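Local coordinates for extracellular solute-binding protein, family 1 (Bifidobacterium longum subsp. infantis ATCC 15697, PDB 3OMB) that probably captures an extracellular solute, perhaps a carbohydrate, and hands it to an ABC importer, and carries a bound magnesium ion, at residues W82-K86 with N101-E107; L216-F221 with F487-Q492. All blocks are in the same frame, centred on the assembly; numbering follows the deposited sequence.

Contact 1: residues W82-K86 with N101-E107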
ATOM      1  N   TRP A  82       4.748 -15.216  10.531  1.00 51.68           N
ATOM      2  CA  TRP A  82       5.866 -15.317   9.589  1.00 51.34           C
ATOM      3  C   TRP A  82       7.019 -14.385   9.972  1.00 52.67           C
ATOM      4  O   TRP A  82       8.187 -14.769   9.878  1.00 52.58           O
ATOM      5  CB  TRP A  82       5.394 -15.043   8.155  1.00 50.10           C
ATOM      6  CG  TRP A  82       6.462 -15.181   7.102  1.00 46.26           C
ATOM      7  CD1 TRP A  82       6.810 -14.247   6.170  1.00 44.05           C
ATOM      8  CD2 TRP A  82       7.316 -16.314   6.872  1.00 43.22           C
ATOM      9  NE1 TRP A  82       7.824 -14.723   5.377  1.00 42.14           N
ATOM     10  CE2 TRP A  82       8.157 -15.987   5.784  1.00 41.99           C
ATOM     11  CE3 TRP A  82       7.452 -17.570   7.477  1.00 42.41           C
ATOM     12  CZ2 TRP A  82       9.124 -16.864   5.292  1.00 41.73           C
ATOM     13  CZ3 TRP A  82       8.420 -18.445   6.990  1.00 42.48           C
ATOM     14  CH2 TRP A  82       9.242 -18.088   5.905  1.00 42.57           C
ATOM     15  N   ALA A  83       6.669 -13.173  10.411  1.00 54.22           N
ATOM     16  CA  ALA A  83       7.640 -12.160  10.823  1.00 56.02           C
ATOM     17  C   ALA A  83       8.629 -12.697  11.850  1.00 57.38           C
ATOM     18  O   ALA A  83       9.801 -12.332  11.828  1.00 57.78           O
ATOM     19  CB  ALA A  83       6.927 -10.919  11.362  1.00 55.99           C
ATOM     20  N   GLN A  84       8.149 -13.576  12.726  1.00 58.77           N
ATOM     21  CA  GLN A  84       8.991 -14.252  13.709  1.00 60.18           C
ATOM     22  C   GLN A  84       9.721 -15.478  13.169  1.00 60.18           C
ATOM     23  O   GLN A  84      10.871 -15.747  13.538  1.00 60.45           O
ATOM     24  CB  GLN A  84       8.160 -14.627  14.933  1.00 60.77           C
ATOM     25  CG  GLN A  84       8.131 -13.502  15.947  1.00 63.09           C
ATOM     26  CD  GLN A  84       6.784 -13.328  16.615  1.00 64.98           C
ATOM     27  OE1 GLN A  84       5.725 -13.368  15.970  1.00 65.49           O
ATOM     28  NE2 GLN A  84       6.818 -13.113  17.918  1.00 65.60           N
ATOM     29  N   GLN A  85       9.047 -16.200  12.282  1.00 59.68           N
ATOM     30  CA  GLN A  85       9.533 -17.451  11.731  1.00 59.20           C
ATOM     31  C   GLN A  85      10.552 -17.269  10.589  1.00 58.40           C
ATOM     32  O   GLN A  85      11.390 -18.140  10.367  1.00 58.37           O
ATOM     33  CB  GLN A  85       8.328 -18.232  11.216  1.00 59.53           C
ATOM     34  CG  GLN A  85       8.306 -19.707  11.567  1.00 61.14           C
ATOM     35  CD  GLN A  85       6.968 -20.333  11.227  1.00 62.17           C
ATOM     36  OE1 GLN A  85       5.920 -19.877  11.692  1.00 63.12           O
ATOM     37  NE2 GLN A  85       6.992 -21.373  10.401  1.00 62.33           N
ATOM     38  N   LYS A  86      10.471 -16.144   9.877  1.00 57.52           N
ATOM     39  CA  LYS A  86      11.229 -15.913   8.631  1.00 56.80           C
ATOM     40  C   LYS A  86      12.755 -16.095   8.708  1.00 57.35           C
ATOM     41  O   LYS A  86      13.308 -17.038   8.136  1.00 57.27           O
ATOM     42  CB  LYS A  86      10.896 -14.533   8.048  1.00 56.23           C
ATOM     43  CG  LYS A  86      11.548 -14.274   6.722  1.00 54.39           C
ATOM     44  CD  LYS A  86      11.317 -12.868   6.258  1.00 52.40           C
ATOM     45  CE  LYS A  86      11.893 -12.694   4.873  1.00 51.45           C
ATOM     46  NZ  LYS A  86      11.420 -11.446   4.224  1.00 51.17           N
ATOM     47  N   ASN A 101       4.654 -14.780  -1.137  1.00 25.02           N
ATOM     48  CA  ASN A 101       4.835 -13.645  -0.246  1.00 26.28           C
ATOM     49  C   ASN A 101       5.680 -14.017   0.961  1.00 27.13           C
ATOM     50  O   ASN A 101       5.396 -13.593   2.074  1.00 27.92           O
ATOM     51  CB  ASN A 101       3.497 -13.046   0.201  1.00 26.35           C
ATOM     52  CG  ASN A 101       2.833 -12.224  -0.886  1.00 27.06           C
ATOM     53  OD1 ASN A 101       3.381 -11.230  -1.347  1.00 29.02           O
ATOM     54  ND2 ASN A 101       1.637 -12.623  -1.280  1.00 28.23           N
ATOM     55  N   GLY A 102       6.698 -14.837   0.731  1.00 27.75           N
ATOM     56  CA  GLY A 102       7.612 -15.238   1.799  1.00 29.18           C
ATOM     57  C   GLY A 102       8.837 -14.355   1.871  1.00 29.53           C
ATOM     58  O   GLY A 102       9.194 -13.887   2.941  1.00 30.39           O
ATOM     59  N   TYR A 103       9.445 -14.101   0.717  1.00 29.92           N
ATOM     60  CA  TYR A 103      10.771 -13.495   0.631  1.00 30.84           C
ATOM     61  C   TYR A 103      10.836 -12.413  -0.412  1.00 31.21           C
ATOM     62  O   TYR A 103      10.053 -12.395  -1.344  1.00 31.68           O
ATOM     63  CB  TYR A 103      11.782 -14.572   0.247  1.00 30.94           C
ATOM     64  CG  TYR A 103      11.742 -15.745   1.179  1.00 30.91           C
ATOM     65  CD1 TYR A 103      12.291 -15.655   2.451  1.00 31.15           C
ATOM     66  CD2 TYR A 103      11.116 -16.931   0.805  1.00 30.22           C
ATOM     67  CE1 TYR A 103      12.222 -16.723   3.330  1.00 32.80           C
ATOM     68  CE2 TYR A 103      11.056 -18.015   1.674  1.00 30.86           C
ATOM     69  CZ  TYR A 103      11.617 -17.906   2.929  1.00 31.77           C
ATOM     70  OH  TYR A 103      11.564 -18.965   3.796  1.00 32.48           O
ATOM     71  N   GLY A 104      11.789 -11.510  -0.261  1.00 32.23           N
ATOM     72  CA  GLY A 104      12.085 -10.554  -1.318  1.00 32.19           C
ATOM     73  C   GLY A 104      13.395 -10.944  -1.966  1.00 32.77           C
ATOM     74  O   GLY A 104      14.146 -11.745  -1.412  1.00 32.97           O
ATOM     75  N   ALA A 105      13.680 -10.347  -3.116  1.00 32.98           N
ATOM     76  CA  ALA A 105      14.862 -10.677  -3.921  1.00 33.45           C
ATOM     77  C   ALA A 105      16.214 -10.426  -3.252  1.00 34.18           C
ATOM     78  O   ALA A 105      17.172 -11.145  -3.539  1.00 35.20           O
ATOM     79  CB  ALA A 105      14.802  -9.943  -5.251  1.00 33.38           C
ATOM     80  N   VAL A 106      16.308  -9.413  -2.392  1.00 33.90           N
ATOM     81  CA  VAL A 106      17.563  -9.112  -1.713  1.00 34.11           C
ATOM     82  C   VAL A 106      18.044 -10.309  -0.884  1.00 34.39           C
ATOM     83  O   VAL A 106      19.246 -10.478  -0.662  1.00 34.67           O
ATOM     84  CB  VAL A 106      17.443  -7.854  -0.810  1.00 34.05           C
ATOM     85  CG1 VAL A 106      16.612  -8.164   0.449  1.00 32.88           C
ATOM     86  CG2 VAL A 106      18.834  -7.300  -0.449  1.00 33.28           C
ATOM     87  N   GLU A 107      17.105 -11.140  -0.441  1.00 34.19           N
ATOM     88  CA  GLU A 107      17.438 -12.335   0.330  1.00 34.99           C
ATOM     89  C   GLU A 107      18.166 -13.412  -0.462  1.00 34.16           C
ATOM     90  O   GLU A 107      18.971 -14.159   0.088  1.00 33.27           O
ATOM     91  CB  GLU A 107      16.200 -12.889   1.007  1.00 35.42           C
ATOM     92  CG  GLU A 107      16.044 -12.260   2.376  1.00 40.50           C
ATOM     93  CD  GLU A 107      14.688 -11.663   2.612  1.00 45.12           C
ATOM     94  OE1 GLU A 107      13.764 -11.881   1.787  1.00 47.65           O
ATOM     95  OE2 GLU A 107      14.550 -10.956   3.635  1.00 48.06           O
TER
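Trp-82 lays the edge of its indole against the face of the Tyr-103 ring in an offset edge-to-face (T-shaped) pair, the centroids of its six-membered ring and the Tyr-103 ring 5.5 Å apart and the planes at 77°. The site belongs to a beta-alpha-beta unit of a periplasmic-binding-protein-type domain: strand 71-78 leads into helix 79-92, which returns to strand 98-100 beside strand 41-48. Residues 101-107 leave strand 98-100 as a loop and run into helix 106-110. From the first part of helix 79-92, Trp-82 reaches over Leu-45 and Val-77 of the sheet, so its ring is buried. Its one polar atom is satisfied there: NE1 donates to Gly-102 O at 2.9 Å, nearly straight at 160°, tying helix to loop. The indole thus meets two consecutive loop residues, with CZ2 3.6 Å from Tyr-103 CZ. One turn further on, Lys-86 runs out fully extended alongside this aromatic pair; its CE lies 3.8 Å from Tyr-103 CD1. Its ammonium ends at Glu-107, in helix 106-110, in a salt bridge whose hydrogen bonds are weak, NZ being 3.2 Å from OE2. The same carboxylate turns back onto the preceding loop, where Gly-104 N donates to Glu-107 OE1 at 2.9 Å.

Contact 2: residues L216-F221 with F487-Q492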
ATOM      1  N   LEU A 216       1.364   9.317  14.369  1.00 22.03           N
ATOM      2  CA  LEU A 216       2.555   8.965  13.590  1.00 23.55           C
ATOM      3  C   LEU A 216       3.111   7.626  14.085  1.00 25.34           C
ATOM      4  O   LEU A 216       3.035   7.328  15.271  1.00 26.50           O
ATOM      5  CB  LEU A 216       3.601  10.064  13.725  1.00 22.72           C
ATOM      6  CG  LEU A 216       3.199  11.458  13.255  1.00 21.67           C
ATOM      7  CD1 LEU A 216       4.438  12.354  13.176  1.00 22.01           C
ATOM      8  CD2 LEU A 216       2.479  11.462  11.879  1.00 21.92           C
ATOM      9  N   GLU A 217       3.608   6.796  13.171  1.00 27.20           N
ATOM     10  CA  GLU A 217       4.377   5.602  13.537  1.00 28.80           C
ATOM     11  C   GLU A 217       5.847   5.968  13.608  1.00 29.05           C
ATOM     12  O   GLU A 217       6.314   6.845  12.863  1.00 28.89           O
ATOM     13  CB  GLU A 217       4.180   4.493  12.504  1.00 29.50           C
ATOM     14  CG  GLU A 217       2.873   3.727  12.697  1.00 33.21           C
ATOM     15  CD  GLU A 217       2.934   2.788  13.890  1.00 37.36           C
ATOM     16  OE1 GLU A 217       4.036   2.585  14.462  1.00 38.31           O
ATOM     17  OE2 GLU A 217       1.879   2.236  14.245  1.00 40.53           O
ATOM     18  N   GLY A 218       6.573   5.276  14.485  1.00 29.46           N
ATOM     19  CA  GLY A 218       7.974   5.603  14.780  1.00 29.24           C
ATOM     20  C   GLY A 218       8.913   5.511  13.591  1.00 29.00           C
ATOM     21  O   GLY A 218       9.795   6.366  13.433  1.00 29.21           O
ATOM     22  N   SER A 219       8.733   4.484  12.753  1.00 28.52           N
ATOM     23  CA  SER A 219       9.720   4.163  11.712  1.00 28.35           C
ATOM     24  C   SER A 219       9.355   4.417  10.219  1.00 27.17           C
ATOM     25  O   SER A 219      10.190   4.160   9.326  1.00 26.70           O
ATOM     26  CB  SER A 219      10.187   2.718  11.897  1.00 29.20           C
ATOM     27  OG  SER A 219       9.069   1.856  11.754  1.00 32.41           O
ATOM     28  N   TYR A 220       8.146   4.923   9.947  1.00 25.67           N
ATOM     29  CA  TYR A 220       7.683   5.136   8.575  1.00 24.62           C
ATOM     30  C   TYR A 220       6.410   5.991   8.532  1.00 22.85           C
ATOM     31  O   TYR A 220       5.648   6.011   9.491  1.00 22.46           O
ATOM     32  CB  TYR A 220       7.438   3.778   7.882  1.00 25.47           C
ATOM     33  CG  TYR A 220       6.367   2.945   8.547  1.00 29.13           C
ATOM     34  CD1 TYR A 220       6.647   2.196   9.685  1.00 32.71           C
ATOM     35  CD2 TYR A 220       5.061   2.901   8.033  1.00 32.66           C
ATOM     36  CE1 TYR A 220       5.663   1.421  10.308  1.00 35.61           C
ATOM     37  CE2 TYR A 220       4.064   2.124   8.649  1.00 34.80           C
ATOM     38  CZ  TYR A 220       4.373   1.393   9.789  1.00 36.22           C
ATOM     39  OH  TYR A 220       3.396   0.633  10.419  1.00 38.88           O
ATOM     40  N   PHE A 221       6.180   6.699   7.424  1.00 20.78           N
ATOM     41  CA  PHE A 221       4.883   7.334   7.199  1.00 19.52           C
ATOM     42  C   PHE A 221       3.837   6.305   6.735  1.00 19.13           C
ATOM     43  O   PHE A 221       4.095   5.512   5.838  1.00 18.91           O
ATOM     44  CB  PHE A 221       5.008   8.522   6.247  1.00 18.92           C
ATOM     45  CG  PHE A 221       5.925   9.586   6.760  1.00 18.10           C
ATOM     46  CD1 PHE A 221       5.488  10.470   7.750  1.00 18.25           C
ATOM     47  CD2 PHE A 221       7.238   9.687   6.283  1.00 17.38           C
ATOM     48  CE1 PHE A 221       6.339  11.469   8.258  1.00 18.50           C
ATOM     49  CE2 PHE A 221       8.118  10.672   6.790  1.00 17.24           C
ATOM     50  CZ  PHE A 221       7.662  11.571   7.779  1.00 19.17           C
ATOM     51  N   PHE A 487      14.876   7.810  12.095  1.00 31.19           N
ATOM     52  CA  PHE A 487      13.615   7.666  12.780  1.00 32.10           C
ATOM     53  C   PHE A 487      13.796   7.287  14.279  1.00 33.17           C
ATOM     54  O   PHE A 487      12.950   6.639  14.870  1.00 34.04           O
ATOM     55  CB  PHE A 487      12.721   6.706  11.994  1.00 31.66           C
ATOM     56  CG  PHE A 487      12.373   7.210  10.618  1.00 30.99           C
ATOM     57  CD1 PHE A 487      11.354   8.128  10.439  1.00 31.16           C
ATOM     58  CD2 PHE A 487      13.079   6.779   9.506  1.00 30.73           C
ATOM     59  CE1 PHE A 487      11.033   8.606   9.179  1.00 32.31           C
ATOM     60  CE2 PHE A 487      12.766   7.257   8.239  1.00 30.74           C
ATOM     61  CZ  PHE A 487      11.732   8.168   8.077  1.00 31.49           C
ATOM     62  N   ASN A 488      14.907   7.714  14.883  1.00 33.91           N
ATOM     63  CA  ASN A 488      15.080   7.640  16.338  1.00 34.22           C
ATOM     64  C   ASN A 488      14.170   8.657  17.039  1.00 33.85           C
ATOM     65  O   ASN A 488      13.440   8.282  17.956  1.00 34.47           O
ATOM     66  CB  ASN A 488      16.564   7.865  16.725  1.00 34.58           C
ATOM     67  CG  ASN A 488      16.822   7.735  18.233  1.00 35.68           C
ATOM     68  OD1 ASN A 488      16.231   6.895  18.918  1.00 34.22           O
ATOM     69  ND2 ASN A 488      17.731   8.562  18.746  1.00 36.92           N
ATOM     70  N   THR A 489      14.198   9.926  16.599  1.00 32.59           N
ATOM     71  CA  THR A 489      13.389  10.993  17.223  1.00 31.40           C
ATOM     72  C   THR A 489      12.546  11.856  16.254  1.00 29.63           C
ATOM     73  O   THR A 489      11.802  12.734  16.711  1.00 29.18           O
ATOM     74  CB  THR A 489      14.246  11.978  18.087  1.00 32.09           C
ATOM     75  OG1 THR A 489      15.171  12.686  17.250  1.00 33.89           O
ATOM     76  CG2 THR A 489      15.011  11.259  19.237  1.00 32.30           C
ATOM     77  N   THR A 490      12.665  11.618  14.947  1.00 27.38           N
ATOM     78  CA  THR A 490      11.962  12.432  13.946  1.00 25.97           C
ATOM     79  C   THR A 490      10.428  12.443  14.088  1.00 25.22           C
ATOM     80  O   THR A 490       9.829  13.520  14.065  1.00 24.57           O
ATOM     81  CB  THR A 490      12.398  12.097  12.512  1.00 25.84           C
ATOM     82  OG1 THR A 490      13.813  12.293  12.397  1.00 26.52           O
ATOM     83  CG2 THR A 490      11.707  13.009  11.485  1.00 26.14           C
HETATM   84  N   MSE A 491       9.792  11.278  14.229  1.00 24.26           N
HETATM   85  CA  MSE A 491       8.326  11.270  14.368  1.00 24.71           C
HETATM   86  C   MSE A 491       7.902  11.903  15.685  1.00 24.43           C
HETATM   87  O   MSE A 491       6.930  12.632  15.740  1.00 23.65           O
HETATM   88  CB  MSE A 491       7.761   9.855  14.297  1.00 25.23           C
HETATM   89  CG  MSE A 491       8.081   9.169  13.007  1.00 26.15           C
HETATM   90 SE   MSE A 491       7.362  10.111  11.470  0.75 27.81          SE
HETATM   91  CE  MSE A 491       7.929   8.770  10.148  1.00 30.20           C
ATOM     92  N   GLN A 492       8.669  11.632  16.735  1.00 24.74           N
ATOM     93  CA  GLN A 492       8.377  12.148  18.055  1.00 25.35           C
ATOM     94  C   GLN A 492       8.447  13.678  18.010  1.00 24.42           C
ATOM     95  O   GLN A 492       7.534  14.350  18.464  1.00 24.61           O
ATOM     96  CB  GLN A 492       9.371  11.563  19.064  1.00 26.58           C
ATOM     97  CG  GLN A 492       9.283  10.017  19.262  1.00 30.80           C
ATOM     98  CD  GLN A 492       9.509   9.171  17.971  1.00 34.69           C
ATOM     99  OE1 GLN A 492      10.462   9.388  17.210  1.00 34.21           O
ATOM    100  NE2 GLN A 492       8.612   8.194  17.740  1.00 37.20           N
TER
HETATM  101  O   HOH W   1      11.003   8.712  14.669  1.00 27.80           O
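A selenomethionine, Met-491, supplies the heart of this contact, dropping its side chain from the first turn of helix 490-500 into a bend of the loop 216-221. The result is a Met-aromatic contact combined with a CH-pi interaction: the methyl CE stands over the Phe-221 face, 3.6 Å from the ring centroid and only 9° off the normal, while SE sits obliquely, 4.3 Å from the same centroid. Leu-216 closes in from the other end of the loop segment, its CD1 4.1 Å from Met-491 SE, and Phe-487 adds a second ring, CE1 4.3 Å from Phe-221 CE2. Phe-221 also meets Phe-258, so the aromatic cluster continues into the fold.

The loop turns at Gly-218 and Ser-219, and the carbonyl oxygens of Glu-217, Gly-218 and Ser-219 come up against Met-491 and Phe-487. Glu-217 O comes within 2.9 Å of Met-491 CG, a tight carbon-oxygen approach, and Gly-218 O rests 3.3 Å from Phe-487 CB. Ser-219 O lies over one face of the Phe-487 ring, while Glu-217, Ser-219 and Tyr-220 direct their CA-to-CB bonds away.

This joins the long connection between strands 209-211 and 248-251 to the junction where helix 473-486 gives way to helix 490-500, in the C-terminal helical region. Thr-490 packs on Tyr-510 and Leu-514 of helix 503-516. A water also links the segments: it accepts from Met-491 N at 2.9 Å and lies 2.9 Å from Gly-218 O, to which it can donate.

Contact 1 closes before contact 2 opens, so the two follow one another in series along the chain. Their centres are 24 Å apart, each about 18 Å from the centre of the chain, and their nearest atoms stay about 12 Å apart. Contact 1 joins helix 79-92 to the segment that follows strand 98-100 of the sheet built from strands 71-78, 41-48, 98-100 and 352-356. Contact 2 ties the loop following strand 209-211, an edge strand of the other four-stranded sheet, to the C-terminal helices. The two thus join different parts of a fold consistent with a two-domain solute-binding protein, one linking near neighbours in sequence, the other residues more than 260 apart, both away from the magnesium site.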